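Local coordinates for protein putative glycosyl hydrolase (Bacteroides thetaiotaomicron VPI-5482, PDB 3K11) that is of unproven function but probably hydrolyses glycosidic bonds, as enzymes of glycoside hydrolase family 88 do, at residues A143-G148 / F189-P194; I155-R158 / S163-V166; A339-W344 / M410-N415. All coordinates share one frame; numbering follows the deposited sequence.

Interaction 1: A143-G148 / F189-P194; sequences ALDDAG and FARNRP. With EDO (1,2-ethanediol), chain I; EDO (1,2-ethanediol), chain J.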
loop_
_atom_site.group_PDB
_atom_site.type_symbol
_atom_site.label_atom_id
_atom_site.label_comp_id
_atom_site.label_asym_id
_atom_site.label_seq_id
_atom_site.Cartn_x
_atom_site.Cartn_y
_atom_site.Cartn_z
ATOM N N ALA A 143 28.237 -5.528 -24.262
ATOM C CA ALA A 143 27.274 -4.821 -23.417
ATOM C C ALA A 143 27.970 -4.572 -22.104
ATOM O O ALA A 143 28.916 -5.262 -21.781
ATOM C CB ALA A 143 26.026 -5.671 -23.205
ATOM N N LEU A 144 27.535 -3.581 -21.344
ATOM C CA LEU A 144 28.153 -3.298 -20.057
ATOM C C LEU A 144 28.115 -4.517 -19.104
ATOM O O LEU A 144 29.018 -4.679 -18.252
ATOM C CB LEU A 144 27.481 -2.100 -19.396
ATOM C CG LEU A 144 27.611 -0.740 -20.032
ATOM C CD1 LEU A 144 26.831 0.198 -19.149
ATOM C CD2 LEU A 144 29.091 -0.341 -20.086
ATOM N N ASP A 145 27.083 -5.355 -19.268
ATOM C CA ASP A 145 26.940 -6.650 -18.547
ATOM C C ASP A 145 28.086 -7.573 -18.733
ATOM O O ASP A 145 28.290 -8.464 -17.913
ATOM C CB ASP A 145 25.795 -7.482 -19.107
ATOM C CG ASP A 145 24.470 -6.998 -18.693
ATOM O OD1 ASP A 145 24.398 -6.084 -17.853
ATOM O OD2 ASP A 145 23.496 -7.572 -19.207
ATOM N N ASP A 146 28.778 -7.402 -19.845
ATOM C CA ASP A 146 29.924 -8.264 -20.203
ATOM C C ASP A 146 31.223 -7.728 -19.647
ATOM O O ASP A 146 32.230 -8.380 -19.813
ATOM C CB ASP A 146 30.084 -8.316 -21.725
ATOM C CG ASP A 146 28.954 -9.035 -22.428
ATOM O OD1 ASP A 146 28.275 -9.872 -21.785
ATOM O OD2 ASP A 146 28.801 -8.814 -23.652
ATOM N N ALA A 147 31.231 -6.550 -19.003
ATOM C CA ALA A 147 32.479 -5.863 -18.701
ATOM C C ALA A 147 32.586 -5.157 -17.379
ATOM O O ALA A 147 33.596 -5.265 -16.685
ATOM C CB ALA A 147 32.789 -4.834 -19.840
ATOM N N GLY A 148 31.581 -4.385 -17.017
ATOM C CA GLY A 148 31.766 -3.412 -15.942
ATOM C C GLY A 148 32.095 -3.890 -14.538
ATOM O O GLY A 148 33.120 -3.499 -13.946
ATOM N N PHE A 189 24.879 6.029 -20.744
ATOM C CA PHE A 189 24.913 4.615 -21.176
ATOM C C PHE A 189 23.472 4.137 -21.407
ATOM O O PHE A 189 22.652 4.273 -20.527
ATOM C CB PHE A 189 25.567 3.726 -20.126
ATOM C CG PHE A 189 27.034 4.025 -19.876
ATOM C CD1 PHE A 189 27.931 4.079 -20.917
ATOM C CD2 PHE A 189 27.514 4.149 -18.571
ATOM C CE1 PHE A 189 29.297 4.304 -20.662
ATOM C CE2 PHE A 189 28.871 4.363 -18.336
ATOM C CZ PHE A 189 29.728 4.449 -19.367
ATOM N N ALA A 190 23.209 3.520 -22.581
ATOM C CA ALA A 190 21.856 3.125 -22.989
ATOM C C ALA A 190 21.879 1.808 -23.740
ATOM O O ALA A 190 22.957 1.238 -24.027
ATOM C CB ALA A 190 21.261 4.213 -23.887
ATOM N N ARG A 191 20.685 1.320 -24.044
ATOM C CA ARG A 191 20.489 0.107 -24.844
ATOM C C ARG A 191 19.465 0.374 -25.910
ATOM O O ARG A 191 18.669 1.303 -25.805
ATOM C CB ARG A 191 20.013 -1.057 -23.976
ATOM C CG ARG A 191 20.876 -1.302 -22.773
ATOM C CD ARG A 191 20.644 -2.655 -22.195
ATOM N NE ARG A 191 21.246 -2.751 -20.869
ATOM C CZ ARG A 191 21.145 -3.809 -20.079
ATOM N NH1 ARG A 191 20.491 -4.882 -20.478
ATOM N NH2 ARG A 191 21.694 -3.787 -18.879
ATOM N N ASN A 192 19.469 -0.466 -26.933
ATOM C CA ASN A 192 18.408 -0.440 -27.944
ATOM C C ASN A 192 17.491 -1.678 -27.802
ATOM O O ASN A 192 16.763 -2.037 -28.718
ATOM C CB ASN A 192 19.026 -0.292 -29.336
ATOM C CG ASN A 192 19.517 1.092 -29.560
ATOM O OD1 ASN A 192 18.747 2.050 -29.467
ATOM N ND2 ASN A 192 20.818 1.225 -29.780
ATOM N N ARG A 193 17.531 -2.304 -26.625
ATOM C CA ARG A 193 16.590 -3.347 -26.268
ATOM C C ARG A 193 16.030 -3.017 -24.919
ATOM O O ARG A 193 16.753 -2.469 -24.093
ATOM C CB ARG A 193 17.216 -4.742 -26.205
ATOM C CG ARG A 193 18.140 -4.997 -25.017
ATOM C CD ARG A 193 18.850 -6.335 -25.139
ATOM N NE ARG A 193 19.555 -6.761 -23.904
ATOM C CZ ARG A 193 18.980 -7.415 -22.904
ATOM N NH1 ARG A 193 17.694 -7.706 -22.930
ATOM N NH2 ARG A 193 19.694 -7.752 -21.854
ATOM N N PRO A 194 14.748 -3.310 -24.699
ATOM C CA PRO A 194 13.769 -3.863 -25.670
ATOM C C PRO A 194 13.220 -2.868 -26.668
ATOM O O PRO A 194 12.418 -3.254 -27.528
ATOM C CB PRO A 194 12.663 -4.392 -24.761
ATOM C CG PRO A 194 12.682 -3.470 -23.590
ATOM C CD PRO A 194 14.156 -3.186 -23.354
HETATM C C1 EDO I . 21.678 -6.907 -16.450
HETATM O O1 EDO I . 21.983 -5.519 -16.537
HETATM C C2 EDO I . 20.485 -7.174 -17.346
HETATM O O2 EDO I . 20.985 -7.343 -18.651
HETATM C C1 EDO J . 18.252 -11.199 -18.608
HETATM O O1 EDO J . 16.922 -11.561 -19.014
HETATM C C2 EDO J . 18.522 -9.721 -18.795
HETATM O O2 EDO J . 18.004 -9.355 -20.068
HETATM O O HOH W 1 22.719 -7.345 -21.978
#
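Leu144 turns the methyl CD1 onto Phe189, 3.9 Å from its CB and about as near to CG, the two side chains crossing at roughly a right angle. Branched and flat apolar groups suit this buried spot, which helix 167-180 and helix 202-217 also line through Ile177, Met206 and Val211. The polar side is looser, and is described for one of the two modelled conformers of Asp145. Its OD1 lies 3.7 Å from Arg191 NH2, a long salt bridge with the oxygen well out of the guanidinium plane, so the attraction is purely electrostatic. An ethanediol, probably from the crystallisation liquor, bridges the two charges: O2 donates to Asp145 OD2 at 2.6 Å and accepts from Arg191 NH1 at 3.1 Å, while O1 links Asp145 OD1 to Arg191 NH2. One water joins Asp145 OD2, at 2.9 Å, to Arg193 NH2. Extended from CG to NE, the Arg193 chain carries its guanidinium on to Asp423 of the second subunit; Arg191 NH2 has a second acidic partner in Asp203. Here the loop before helix 148-160 meets the one joining helix 167-180 to strand 198-200, near a subunit boundary, consistent with the (alpha/alpha)6 barrel of six-hairpin glycosidases.

Interaction 2: I155-R158 / S163-V166; sequences IKLR and SLPV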
loop_
_atom_site.group_PDB
_atom_site.type_symbol
_atom_site.label_atom_id
_atom_site.label_comp_id
_atom_site.label_asym_id
_atom_site.label_seq_id
_atom_site.Cartn_x
_atom_site.Cartn_y
_atom_site.Cartn_z
ATOM N N ILE A 155 40.312 -3.687 -11.279
ATOM C CA ILE A 155 40.957 -2.419 -10.901
ATOM C C ILE A 155 41.197 -2.343 -9.383
ATOM O O ILE A 155 42.316 -2.094 -8.931
ATOM C CB ILE A 155 40.122 -1.227 -11.360
ATOM C CG1 ILE A 155 40.138 -1.119 -12.897
ATOM C CG2 ILE A 155 40.673 0.075 -10.764
ATOM C CD1 ILE A 155 38.887 -0.265 -13.451
ATOM N N LYS A 156 40.168 -2.656 -8.592
ATOM C CA LYS A 156 40.295 -2.618 -7.156
ATOM C C LYS A 156 41.433 -3.470 -6.636
ATOM O O LYS A 156 42.243 -3.016 -5.822
ATOM C CB LYS A 156 39.007 -3.063 -6.497
ATOM C CG LYS A 156 37.866 -2.057 -6.586
ATOM C CD LYS A 156 36.597 -2.729 -6.143
ATOM C CE LYS A 156 35.418 -1.782 -5.998
ATOM N NZ LYS A 156 34.166 -2.501 -5.591
ATOM N N LEU A 157 41.545 -4.696 -7.133
ATOM C CA LEU A 157 42.609 -5.566 -6.635
ATOM C C LEU A 157 43.979 -5.186 -7.191
ATOM O O LEU A 157 44.970 -5.204 -6.470
ATOM C CB LEU A 157 42.299 -7.042 -6.892
ATOM C CG LEU A 157 43.211 -8.050 -6.153
ATOM C CD1 LEU A 157 43.188 -7.805 -4.642
ATOM C CD2 LEU A 157 42.742 -9.479 -6.443
ATOM N N ARG A 158 44.039 -4.802 -8.462
ATOM C CA ARG A 158 45.315 -4.431 -9.005
ATOM C C ARG A 158 45.896 -3.206 -8.310
ATOM O O ARG A 158 47.118 -3.099 -8.141
ATOM C CB ARG A 158 45.254 -4.215 -10.508
ATOM C CG ARG A 158 46.624 -3.897 -11.085
ATOM C CD ARG A 158 46.682 -4.196 -12.569
ATOM N NE ARG A 158 47.775 -3.409 -13.116
ATOM C CZ ARG A 158 49.048 -3.690 -12.939
ATOM N NH1 ARG A 158 49.429 -4.803 -12.321
ATOM N NH2 ARG A 158 49.969 -2.859 -13.417
ATOM N N SER A 163 51.464 -6.660 -8.770
ATOM C CA SER A 163 51.875 -7.893 -9.442
ATOM C C SER A 163 50.708 -8.605 -10.150
ATOM O O SER A 163 50.933 -9.558 -10.858
ATOM C CB SER A 163 52.512 -8.860 -8.467
ATOM O OG SER A 163 51.572 -9.525 -7.660
ATOM N N LEU A 164 49.484 -8.147 -9.941
ATOM C CA LEU A 164 48.296 -8.795 -10.532
ATOM C C LEU A 164 48.238 -8.451 -12.024
ATOM O O LEU A 164 48.019 -7.280 -12.383
ATOM C CB LEU A 164 47.038 -8.299 -9.815
ATOM C CG LEU A 164 45.751 -8.986 -10.251
ATOM C CD1 LEU A 164 45.745 -10.470 -9.865
ATOM C CD2 LEU A 164 44.495 -8.250 -9.684
ATOM N N PRO A 165 48.439 -9.442 -12.913
ATOM C CA PRO A 165 48.635 -9.102 -14.315
ATOM C C PRO A 165 47.350 -8.928 -15.141
ATOM O O PRO A 165 47.221 -9.486 -16.239
ATOM C CB PRO A 165 49.519 -10.260 -14.804
ATOM C CG PRO A 165 48.976 -11.401 -14.074
ATOM C CD PRO A 165 48.585 -10.896 -12.699
ATOM N N VAL A 166 46.459 -8.063 -14.660
ATOM C CA VAL A 166 45.144 -7.866 -15.271
ATOM C C VAL A 166 45.012 -6.574 -16.089
ATOM O O VAL A 166 43.919 -6.240 -16.568
ATOM C CB VAL A 166 44.026 -7.944 -14.213
ATOM C CG1 VAL A 166 43.866 -9.363 -13.672
ATOM C CG2 VAL A 166 44.205 -6.913 -13.098
#
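Leu164 places CG opposite its backbone N (chi1 -175°), and this brings its methyl CD2 against the helix, 3.8 Å from Leu157 CB and equally near Leu157 CG. Arg158 has the same first torsion, chi1 -177°, and its chain then runs extended from CG to NE, passing over the loop that returns from the helix end. The two leucines cross at about a right angle; the branched end of Leu164 lets one methyl reach both CB and CG of Leu157 while keeping the buried surface wholly apolar. Val107 and Gln108 of helix 101-128 and Ile92 of helix 82-98 close round them. Arg158 serves in two ways. Its aliphatic part slides past Val166 in the opposite direction, with CD 3.7 Å from Val166 CG2, so the long methylene chain acts as apolar packing. Its polar end bends back: NH1 gives a hydrogen bond to Leu164 O at 2.9 Å, with an N-H...O angle of 140°. The donor stands above the carbonyl plane, and the oxygen is itself tilted from the guanidinium plane, so the bond is neither straight nor on a lone pair. NH1 also bonds to Glu162 O, and NE to the hydroxyl of Tyr217 on helix 202-217, so several partners fix the rotation of the guanidinium. Pro165, the centre of an inverse gamma turn, suits the tight bend before Val166, the N-cap of helix 167-180. A guanidinium thus donates to carbonyl and hydroxyl oxygens while its methylenes pack on Val166, which is likely to hold the turn against helix 148-160.

Interaction 3: A339-W344 / M410-N415; sequences AINKGW and MIRLLN. With EDO (1,2-ethanediol), chain B.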
loop_
_atom_site.group_PDB
_atom_site.type_symbol
_atom_site.label_atom_id
_atom_site.label_comp_id
_atom_site.label_asym_id
_atom_site.label_seq_id
_atom_site.Cartn_x
_atom_site.Cartn_y
_atom_site.Cartn_z
ATOM N N ALA A 339 27.055 2.529 4.587
ATOM C CA ALA A 339 26.731 3.947 4.762
ATOM C C ALA A 339 26.837 4.327 6.244
ATOM O O ALA A 339 27.261 5.427 6.560
ATOM C CB ALA A 339 25.320 4.264 4.235
ATOM N N ILE A 340 26.455 3.420 7.147
ATOM C CA ILE A 340 26.629 3.688 8.575
ATOM C C ILE A 340 28.111 3.718 8.915
ATOM O O ILE A 340 28.585 4.672 9.593
ATOM C CB ILE A 340 25.937 2.629 9.482
ATOM C CG1 ILE A 340 24.404 2.673 9.309
ATOM C CG2 ILE A 340 26.291 2.892 10.964
ATOM C CD1 ILE A 340 23.650 1.366 9.787
ATOM N N ASN A 341 28.835 2.708 8.434
ATOM C CA ASN A 341 30.280 2.625 8.674
ATOM C C ASN A 341 31.006 3.845 8.138
ATOM O O ASN A 341 31.983 4.298 8.758
ATOM C CB ASN A 341 30.865 1.363 8.050
ATOM C CG ASN A 341 30.433 0.087 8.768
ATOM O OD1 ASN A 341 30.135 0.113 9.970
ATOM N ND2 ASN A 341 30.497 -1.035 8.059
ATOM N N LYS A 342 30.559 4.365 6.992
ATOM C CA LYS A 342 31.186 5.548 6.370
ATOM C C LYS A 342 30.774 6.868 6.958
ATOM O O LYS A 342 31.358 7.875 6.628
ATOM C CB LYS A 342 30.918 5.580 4.849
ATOM C CG LYS A 342 31.527 4.439 4.110
ATOM C CD LYS A 342 33.060 4.579 3.893
ATOM C CE LYS A 342 33.404 5.466 2.751
ATOM N NZ LYS A 342 34.840 5.287 2.385
ATOM N N GLY A 343 29.782 6.883 7.827
ATOM C CA GLY A 343 29.276 8.109 8.419
ATOM C C GLY A 343 28.281 8.836 7.542
ATOM O O GLY A 343 28.017 9.999 7.796
ATOM N N TRP A 344 27.740 8.184 6.508
ATOM C CA TRP A 344 26.788 8.825 5.590
ATOM C C TRP A 344 25.351 8.851 6.095
ATOM O O TRP A 344 24.603 9.780 5.792
ATOM C CB TRP A 344 26.792 8.133 4.238
ATOM C CG TRP A 344 28.113 8.072 3.586
ATOM C CD1 TRP A 344 29.175 8.871 3.766
ATOM C CD2 TRP A 344 28.473 7.154 2.546
ATOM N NE1 TRP A 344 30.202 8.491 2.928
ATOM C CE2 TRP A 344 29.785 7.426 2.180
ATOM C CE3 TRP A 344 27.804 6.111 1.918
ATOM C CZ2 TRP A 344 30.433 6.713 1.198
ATOM C CZ3 TRP A 344 28.450 5.376 0.945
ATOM C CH2 TRP A 344 29.762 5.666 0.612
HETATM N N MSE A 410 28.513 -6.207 7.540
HETATM C CA MSE A 410 27.914 -6.405 8.863
HETATM C C MSE A 410 28.954 -6.731 9.925
HETATM O O MSE A 410 28.861 -6.248 11.071
HETATM C CB MSE A 410 26.835 -7.510 8.838
HETATM C CG MSE A 410 25.535 -7.152 8.166
HETATM SE SE MSE A 410 24.597 -5.741 8.999
HETATM C CE MSE A 410 24.600 -6.344 10.795
ATOM N N ILE A 411 29.986 -7.483 9.578
ATOM C CA ILE A 411 31.058 -7.767 10.543
ATOM C C ILE A 411 31.735 -6.467 10.974
ATOM O O ILE A 411 31.937 -6.251 12.185
ATOM C CB ILE A 411 32.074 -8.807 9.985
ATOM C CG1 ILE A 411 31.391 -10.186 9.927
ATOM C CG2 ILE A 411 33.442 -8.855 10.807
ATOM C CD1 ILE A 411 32.078 -11.245 8.971
ATOM N N ARG A 412 32.060 -5.600 10.004
ATOM C CA ARG A 412 32.631 -4.281 10.316
ATOM C C ARG A 412 31.703 -3.512 11.241
ATOM O O ARG A 412 32.128 -2.980 12.264
ATOM C CB ARG A 412 32.828 -3.457 9.048
ATOM C CG ARG A 412 33.336 -2.028 9.280
ATOM C CD ARG A 412 34.798 -2.023 9.524
ATOM N NE ARG A 412 35.564 -1.981 8.276
ATOM C CZ ARG A 412 36.836 -2.373 8.151
ATOM N NH1 ARG A 412 37.518 -2.894 9.183
ATOM N NH2 ARG A 412 37.432 -2.275 6.969
ATOM N N LEU A 413 30.436 -3.437 10.852
ATOM C CA LEU A 413 29.430 -2.691 11.644
ATOM C C LEU A 413 29.341 -3.206 13.082
ATOM O O LEU A 413 29.365 -2.424 14.074
ATOM C CB LEU A 413 28.060 -2.787 10.947
ATOM C CG LEU A 413 26.876 -2.017 11.562
ATOM C CD1 LEU A 413 27.142 -0.495 11.553
ATOM C CD2 LEU A 413 25.552 -2.350 10.852
ATOM N N LEU A 414 29.245 -4.526 13.219
ATOM C CA LEU A 414 29.167 -5.124 14.559
ATOM C C LEU A 414 30.442 -4.962 15.382
ATOM O O LEU A 414 30.384 -4.963 16.618
ATOM C CB LEU A 414 28.783 -6.608 14.489
ATOM C CG LEU A 414 27.432 -6.920 13.839
ATOM C CD1 LEU A 414 27.361 -8.411 13.515
ATOM C CD2 LEU A 414 26.303 -6.481 14.783
ATOM N N ASN A 415 31.578 -4.851 14.716
ATOM C CA ASN A 415 32.862 -4.610 15.379
ATOM C C ASN A 415 33.149 -3.144 15.710
ATOM O O ASN A 415 34.136 -2.852 16.364
ATOM C CB ASN A 415 34.003 -5.124 14.509
ATOM C CG ASN A 415 34.157 -6.649 14.557
ATOM O OD1 ASN A 415 33.822 -7.286 15.554
ATOM N ND2 ASN A 415 34.733 -7.214 13.500
HETATM C C1 EDO B . 34.569 -12.303 12.365
HETATM O O1 EDO B . 35.513 -11.772 11.411
HETATM C C2 EDO B . 35.015 -12.042 13.804
HETATM O O2 EDO B . 35.114 -10.622 14.082
#
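Ile340 and Leu413 supply the apolar part of this helix-helix contact: CG2 of Ile340 comes within 3.5 Å of Leu413 CD1, the side chains crossing obliquely. Leucine's CG lies opposite its backbone N (chi1 -177°), and the chain's end thereby comes nearer helix 326-342 than its first bond would suggest. Isoleucine suits its place because its branching lets CG2 face Leu413 while the residue also meets Ala347 and Tyr350 of helix 347-362. Van der Waals contact of a polar group with carbon makes up the second kind. The amide of Asn341 lies over the backbone and side-chain stems of helix 400-416, its OD1 3.3 Å from Leu413 CA and 3.4 Å from Leu413 CD1, its ND2 3.2 Å from Arg412 CG in the arginine conformer described, one of two. No hydrogen bond joins the two segments. The polar ends are engaged elsewhere: Asn341 ND2 bonds to Glu409 OE2, one turn earlier on the same helix as Arg412, and in this conformer the bent arginine chain reaches a salt bridge with Glu96. With the amide removed, as by an alanine here, Glu409 is likely to lose this partner and a gap to open beside Arg412 CG and Leu413. Helix 326-342 then ends in a Schellman motif at Gly343, whose positive phi favours glycine. Such side-by-side packing of helices is consistent with the (alpha/alpha)6 barrel of the six-hairpin clan.

Along the chain, interaction 2 falls between the two halves of interaction 1, and interaction 3 follows both. Interactions 1 and 2 share helix 148-160, which interaction 1 leads into and interaction 2 uses, and both adjoin helices 167-180 and 202-217; their centres lie 24 Å apart, their nearest atoms about 7 Å. Interaction 3, on helices 326-342 and 400-416, has its centre 32 Å from that of interaction 1, across the centre of the chain, and 26 Å from that of interaction 2. None touches another. All lie within the family 88 region, and they join separate parts of a largely helical fold, with only interaction 1 reaching another subunit.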